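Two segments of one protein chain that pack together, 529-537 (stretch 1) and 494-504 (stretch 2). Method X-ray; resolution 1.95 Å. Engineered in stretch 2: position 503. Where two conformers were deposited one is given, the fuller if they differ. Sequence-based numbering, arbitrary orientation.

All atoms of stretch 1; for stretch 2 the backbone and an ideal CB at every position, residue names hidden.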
ATOM      1  N   SER A 529       3.655  -7.405 -18.484  1.00 24.67           N
ATOM      2  CA  SER A 529       3.198  -6.193 -17.824  1.00 24.20           C
ATOM      3  C   SER A 529       2.962  -5.042 -18.760  1.00 24.40           C
ATOM      4  O   SER A 529       3.358  -5.076 -19.925  1.00 24.36           O
ATOM      5  CB  SER A 529       4.197  -5.782 -16.731  1.00 24.85           C
ATOM      6  OG  SER A 529       5.468  -5.411 -17.251  1.00 27.32           O
ATOM      7  N   VAL A 530       2.283  -4.021 -18.249  1.00 24.28           N
ATOM      8  CA  VAL A 530       2.058  -2.812 -19.016  1.00 24.20           C
ATOM      9  C   VAL A 530       1.896  -1.617 -18.084  1.00 23.06           C
ATOM     10  O   VAL A 530       1.350  -1.749 -16.964  1.00 20.93           O
ATOM     11  CB  VAL A 530       0.804  -2.943 -19.932  1.00 26.10           C
ATOM     12  CG1 VAL A 530      -0.491  -3.051 -19.134  1.00 25.68           C
ATOM     13  CG2 VAL A 530       0.708  -1.780 -20.893  1.00 27.98           C
ATOM     14  N   VAL A 531       2.417  -0.473 -18.519  1.00 21.69           N
ATOM     15  CA  VAL A 531       2.176   0.784 -17.831  1.00 21.26           C
ATOM     16  C   VAL A 531       1.445   1.656 -18.834  1.00 21.83           C
ATOM     17  O   VAL A 531       1.765   1.609 -20.035  1.00 23.04           O
ATOM     18  CB  VAL A 531       3.443   1.483 -17.340  1.00 21.87           C
ATOM     19  CG1 VAL A 531       4.416   1.798 -18.483  1.00 23.66           C
ATOM     20  CG2 VAL A 531       3.067   2.741 -16.569  1.00 21.46           C
ATOM     21  N   ALA A 532       0.440   2.392 -18.358  1.00 21.28           N
ATOM     22  CA  ALA A 532      -0.360   3.276 -19.193  1.00 21.56           C
ATOM     23  C   ALA A 532      -0.615   4.584 -18.443  1.00 22.67           C
ATOM     24  O   ALA A 532      -0.815   4.582 -17.215  1.00 21.15           O
ATOM     25  CB  ALA A 532      -1.674   2.601 -19.551  1.00 21.46           C
ATOM     26  N   MET A 533      -0.566   5.688 -19.185  1.00 23.70           N
ATOM     27  CA  MET A 533      -0.775   7.023 -18.660  1.00 24.89           C
ATOM     28  C   MET A 533      -1.714   7.767 -19.593  1.00 25.29           C
ATOM     29  O   MET A 533      -1.532   7.772 -20.804  1.00 25.91           O
ATOM     30  CB  MET A 533       0.555   7.783 -18.528  1.00 26.73           C
ATOM     31  CG  MET A 533       1.579   7.064 -17.662  1.00 26.99           C
ATOM     32  SD  MET A 533       3.135   7.933 -17.611  1.00 31.27           S
ATOM     33  CE  MET A 533       4.240   6.780 -16.803  1.00 28.65           C
ATOM     34  N   VAL A 534      -2.730   8.391 -19.020  1.00 24.67           N
ATOM     35  CA  VAL A 534      -3.723   9.069 -19.806  1.00 25.42           C
ATOM     36  C   VAL A 534      -4.168  10.336 -19.084  1.00 25.91           C
ATOM     37  O   VAL A 534      -4.196  10.352 -17.840  1.00 24.24           O
ATOM     38  CB  VAL A 534      -4.928   8.120 -20.058  1.00 25.55           C
ATOM     39  CG1 VAL A 534      -5.671   7.817 -18.768  1.00 25.25           C
ATOM     40  CG2 VAL A 534      -5.884   8.687 -21.092  1.00 26.67           C
ATOM     41  N   PRO A 535      -4.375  11.441 -19.806  1.00 27.13           N
ATOM     42  CA  PRO A 535      -4.075  11.593 -21.233  1.00 28.89           C
ATOM     43  C   PRO A 535      -2.558  11.683 -21.362  1.00 30.29           C
ATOM     44  O   PRO A 535      -1.876  11.942 -20.378  1.00 31.16           O
ATOM     45  CB  PRO A 535      -4.733  12.919 -21.618  1.00 30.24           C
ATOM     46  CG  PRO A 535      -5.490  13.381 -20.433  1.00 29.57           C
ATOM     47  CD  PRO A 535      -5.025  12.625 -19.233  1.00 27.89           C
ATOM     48  N   SER A 536      -2.029  11.472 -22.554  1.00 31.52           N
ATOM     49  CA  SER A 536      -0.588  11.395 -22.730  1.00 32.03           C
ATOM     50  C   SER A 536       0.205  12.665 -22.423  1.00 33.74           C
ATOM     51  O   SER A 536       1.212  12.623 -21.724  1.00 32.69           O
ATOM     52  CB  SER A 536      -0.267  10.916 -24.150  1.00 34.30           C
ATOM     53  OG  SER A 536       1.133  10.894 -24.352  1.00 37.03           O
ATOM     54  N   GLU A 537      -0.268  13.789 -22.931  1.00 34.99           N
ATOM     55  CA  GLU A 537       0.457  15.026 -22.813  1.00 38.18           C
ATOM     56  C   GLU A 537       0.441  15.657 -21.410  1.00 34.74           C
ATOM     57  O   GLU A 537       1.411  16.271 -21.018  1.00 33.43           O
ATOM     58  CB  GLU A 537      -0.080  15.996 -23.860  1.00 42.53           C
ATOM     59  CG  GLU A 537       0.904  17.051 -24.277  1.00 48.61           C
ATOM     60  CD  GLU A 537       0.516  17.659 -25.610  1.00 54.02           C
ATOM     61  OE1 GLU A 537      -0.497  18.387 -25.660  1.00 58.97           O
ATOM     62  OE2 GLU A 537       1.231  17.397 -26.602  1.00 57.12           O
ATOM     63  N   UNK A 494      -4.280  -1.401 -28.870  1.00 31.36           N
ATOM     64  CA  UNK A 494      -4.885  -2.302 -27.893  1.00 30.48           C
ATOM     65  C   UNK A 494      -5.486  -1.479 -26.759  1.00 29.84           C
ATOM     66  O   UNK A 494      -6.642  -1.694 -26.371  1.00 29.78           O
ATOM     67  CB  UNK A 494      -3.857  -3.299 -27.355  1.00 30.48           C
ATOM     68  N   UNK A 495      -4.698  -0.548 -26.233  1.00 29.38           N
ATOM     69  CA  UNK A 495      -5.145   0.284 -25.121  1.00 28.27           C
ATOM     70  C   UNK A 495      -5.766   1.587 -25.621  1.00 28.94           C
ATOM     71  O   UNK A 495      -5.112   2.403 -26.261  1.00 29.96           O
ATOM     72  CB  UNK A 495      -3.976   0.585 -24.181  1.00 28.27           C
ATOM     73  N   UNK A 496      -7.053   1.745 -25.319  1.00 28.91           N
ATOM     74  CA  UNK A 496      -7.809   2.912 -25.706  1.00 31.07           C
ATOM     75  C   UNK A 496      -8.585   3.432 -24.503  1.00 30.52           C
ATOM     76  O   UNK A 496      -9.073   2.643 -23.693  1.00 30.35           O
ATOM     77  CB  UNK A 496      -8.750   2.590 -26.869  1.00 31.07           C
ATOM     78  N   UNK A 497      -8.659   4.757 -24.378  1.00 30.76           N
ATOM     79  CA  UNK A 497      -9.410   5.422 -23.311  1.00 31.18           C
ATOM     80  C   UNK A 497     -10.162   6.574 -23.984  1.00 32.78           C
ATOM     81  O   UNK A 497      -9.591   7.641 -24.248  1.00 31.84           O
ATOM     82  CB  UNK A 497      -8.499   5.914 -22.185  1.00 31.18           C
ATOM     83  N   UNK A 498     -11.436   6.337 -24.314  1.00 34.78           N
ATOM     84  CA  UNK A 498     -12.218   7.321 -25.073  1.00 36.24           C
ATOM     85  C   UNK A 498     -11.450   7.637 -26.357  1.00 37.61           C
ATOM     86  O   UNK A 498     -10.998   6.722 -27.047  1.00 37.75           O
ATOM     87  CB  UNK A 498     -12.472   8.589 -24.255  1.00 36.24           C
ATOM     88  N   UNK A 499     -11.287   8.926 -26.648  0.60 42.12           N
ATOM     89  CA  UNK A 499     -10.541   9.380 -27.831  0.60 43.73           C
ATOM     90  C   UNK A 499      -9.176   9.993 -27.454  0.60 41.65           C
ATOM     91  O   UNK A 499      -8.575  10.710 -28.248  0.60 42.46           O
ATOM     92  CB  UNK A 499     -11.372  10.404 -28.607  0.60 43.73           C
ATOM     93  N   UNK A 500      -8.694   9.691 -26.249  1.00 38.20           N
ATOM     94  CA  UNK A 500      -7.417  10.235 -25.770  1.00 37.63           C
ATOM     95  C   UNK A 500      -6.227   9.509 -26.351  1.00 37.62           C
ATOM     96  O   UNK A 500      -6.314   8.322 -26.689  1.00 36.35           O
ATOM     97  CB  UNK A 500      -7.353  10.171 -24.243  1.00 37.63           C
ATOM     98  N   UNK A 501      -5.109  10.233 -26.448  1.00 37.37           N
ATOM     99  CA  UNK A 501      -3.829   9.632 -26.770  1.00 36.64           C
ATOM    100  C   UNK A 501      -3.404   8.970 -25.457  1.00 33.81           C
ATOM    101  O   UNK A 501      -3.552   9.562 -24.375  1.00 31.41           O
ATOM    102  CB  UNK A 501      -2.808  10.647 -27.287  1.00 36.64           C
ATOM    103  N   UNK A 502      -2.873   7.760 -25.549  1.00 31.89           N
ATOM    104  CA  UNK A 502      -2.479   7.019 -24.367  1.00 30.46           C
ATOM    105  C   UNK A 502      -1.004   6.658 -24.466  1.00 29.51           C
ATOM    106  O   UNK A 502      -0.540   6.113 -25.463  1.00 30.44           O
ATOM    107  CB  UNK A 502      -3.338   5.764 -24.197  1.00 30.46           C
ATOM    108  N   UNK A 503      -0.292   6.980 -23.410  1.00 27.13           N
ATOM    109  CA  UNK A 503       1.140   6.723 -23.271  1.00 27.12           C
ATOM    110  C   UNK A 503       1.281   5.322 -22.676  1.00 26.55           C
ATOM    111  O   UNK A 503       0.868   5.078 -21.529  1.00 24.73           O
ATOM    112  CB  UNK A 503       1.826   7.778 -22.400  1.00 27.12           C
ATOM    113  N   UNK A 504       1.836   4.386 -23.445  1.00 26.36           N
ATOM    114  CA  UNK A 504       1.946   3.024 -22.962  1.00 25.42           C
ATOM    115  C   UNK A 504       3.303   2.385 -23.220  1.00 26.76           C
ATOM    116  O   UNK A 504       4.035   2.799 -24.117  1.00 27.78           O
ATOM    117  CB  UNK A 504       0.853   2.168 -23.606  1.00 25.42           C
TER

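Position 494 has nothing of stretch 1 within 5.5 Å of its ideal CB. Stretch 1 sets no preference here. The residue is Ile 494, and it makes no contact.

Position 495 also has an empty surround at CB, but the CA-to-CB bond points toward stretch 1. A long side chain could reach the methyls of Val 530; an apolar one would suit them. The residue is Ile 495. Its extended chain (chi1 m, chi2 t) brings CD1 to 3.7 Å from Val 530 CG2.

Position 496 is out of reach, so many residues would do. It is Gln 496.

Position 497 points toward stretch 1, and its ideal CB lies 4.0 Å from Val 534 CG2. An apolar side chain of modest size fits. The residue is Val 497, whose CB is 3.9 Å from Val 534 CG2. It also opens a type II' turn that ends at position 500, where the backbone N donates to Val 497 O.

Position 498 has phi 55° and psi -131°. A positive phi by itself favours glycine, and the residue is Gly 498.

Position 499 follows in the turn, beyond the reach of stretch 1. Polar residues are common in such turns. It is Asn 499.

Position 500 points toward stretch 1. Its ideal CB is 3.8 Å from Val 534 CG2 and 4.6 Å from Pro 535 CB. These neighbours are apolar, but a small or medium polar residue could also lie against them. The residue is Asn 500, with CB 3.7 Å from Val 534 CG2.

Position 501 points sideways, with its ideal CB 4.0 Å from Ser 536 CB. Many side chains could pass this serine. The residue is Asp 501. Its CB packs 3.9 Å from Ser 536 CB, while its backbone O accepts a weak hydrogen bond from Ser 536 N at 3.0 Å.

Position 502 points away, yet its ideal CB is 4.3 Å from Met 533 O and 5.0 Å from Val 534 CG2. A branched apolar residue could still graze stretch 1. Val 502 does so: CG1 is 4.4 Å from Ala 532 CB, and CG2 is 4.4 Å from Val 534 CG2.

Position 503 pairs with Met 533 in an antiparallel bridge. Its N donates to Met 533 O at 3.0 Å, and its O accepts from Met 533 N at 2.8 Å. The ideal CB is 3.7 Å from Ser 536 OG. A small residue would fit, and a hydroxyl could meet the serine. The residue is the engineered Thr 503. Its OG1 makes a very short hydrogen bond of 2.4 Å to Ser 536 OG; either could be the donor. Its CG2 lies 4.0 Å from Met 533 CB.

Position 504 faces Ala 532 across a non-hydrogen-bonded pair. The alanine methyl leaves room for a branched apolar residue on that face. The residue is Val 504, whose CG1 is 3.9 Å from Ala 532 CB. Its CA makes a CA-H...O contact of 3.3 Å with Val 531 O.

Stretch 2, residues 494-504: IIQVGNNDVTV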
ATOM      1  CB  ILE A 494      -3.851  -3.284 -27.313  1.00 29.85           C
ATOM      2  CG1 ILE A 494      -3.416  -4.272 -28.403  1.00 31.26           C
ATOM      3  CG2 ILE A 494      -4.421  -4.028 -26.103  1.00 28.51           C
ATOM      4  CD1 ILE A 494      -2.296  -5.208 -27.975  1.00 31.50           C
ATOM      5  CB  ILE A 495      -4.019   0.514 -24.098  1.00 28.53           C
ATOM      6  CG1 ILE A 495      -3.640  -0.846 -23.486  1.00 29.99           C
ATOM      7  CG2 ILE A 495      -4.496   1.454 -22.987  1.00 27.76           C
ATOM      8  CD1 ILE A 495      -2.498  -0.811 -22.499  1.00 31.99           C
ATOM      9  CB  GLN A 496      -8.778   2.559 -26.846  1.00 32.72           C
ATOM     10  CG  GLN A 496      -8.092   2.127 -28.136  1.00 34.90           C
ATOM     11  CD  GLN A 496      -9.063   1.798 -29.251  1.00 37.20           C
ATOM     12  OE1 GLN A 496     -10.159   2.354 -29.317  1.00 40.69           O
ATOM     13  NE2 GLN A 496      -8.658   0.914 -30.146  1.00 37.26           N
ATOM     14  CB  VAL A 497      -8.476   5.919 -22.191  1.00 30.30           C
ATOM     15  CG1 VAL A 497      -9.287   6.516 -21.053  1.00 30.91           C
ATOM     16  CG2 VAL A 497      -7.618   4.773 -21.664  1.00 30.55           C
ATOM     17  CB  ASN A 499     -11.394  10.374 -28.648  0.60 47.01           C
ATOM     18  CG  ASN A 499     -11.855  11.579 -27.832  0.60 47.06           C
ATOM     19  OD1 ASN A 499     -11.320  11.869 -26.762  0.60 47.04           O
ATOM     20  ND2 ASN A 499     -12.851  12.282 -28.341  0.60 49.24           N
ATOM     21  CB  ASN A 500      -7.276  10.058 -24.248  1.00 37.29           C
ATOM     22  CG  ASN A 500      -8.133  11.000 -23.454  1.00 38.11           C
ATOM     23  OD1 ASN A 500      -9.099  10.592 -22.810  1.00 41.89           O
ATOM     24  ND2 ASN A 500      -7.786  12.265 -23.489  1.00 41.09           N
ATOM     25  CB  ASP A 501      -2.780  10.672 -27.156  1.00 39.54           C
ATOM     26  CG  ASP A 501      -3.000  11.263 -28.535  1.00 43.53           C
ATOM     27  OD1 ASP A 501      -3.581  10.600 -29.432  1.00 45.32           O
ATOM     28  OD2 ASP A 501      -2.546  12.402 -28.730  1.00 46.80           O
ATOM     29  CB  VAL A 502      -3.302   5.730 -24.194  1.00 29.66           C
ATOM     30  CG1 VAL A 502      -3.082   5.155 -22.806  1.00 28.39           C
ATOM     31  CG2 VAL A 502      -4.800   5.992 -24.403  1.00 30.58           C
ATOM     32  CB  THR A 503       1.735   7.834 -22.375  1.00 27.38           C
ATOM     33  OG1 THR A 503       2.016   8.967 -23.207  1.00 28.70           O
ATOM     34  CG2 THR A 503       3.001   7.413 -21.628  1.00 27.30           C
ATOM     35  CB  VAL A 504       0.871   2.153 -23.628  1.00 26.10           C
ATOM     36  CG1 VAL A 504      -0.522   2.700 -23.326  1.00 26.06           C
ATOM     37  CG2 VAL A 504       1.083   2.109 -25.146  1.00 27.60           C
TER
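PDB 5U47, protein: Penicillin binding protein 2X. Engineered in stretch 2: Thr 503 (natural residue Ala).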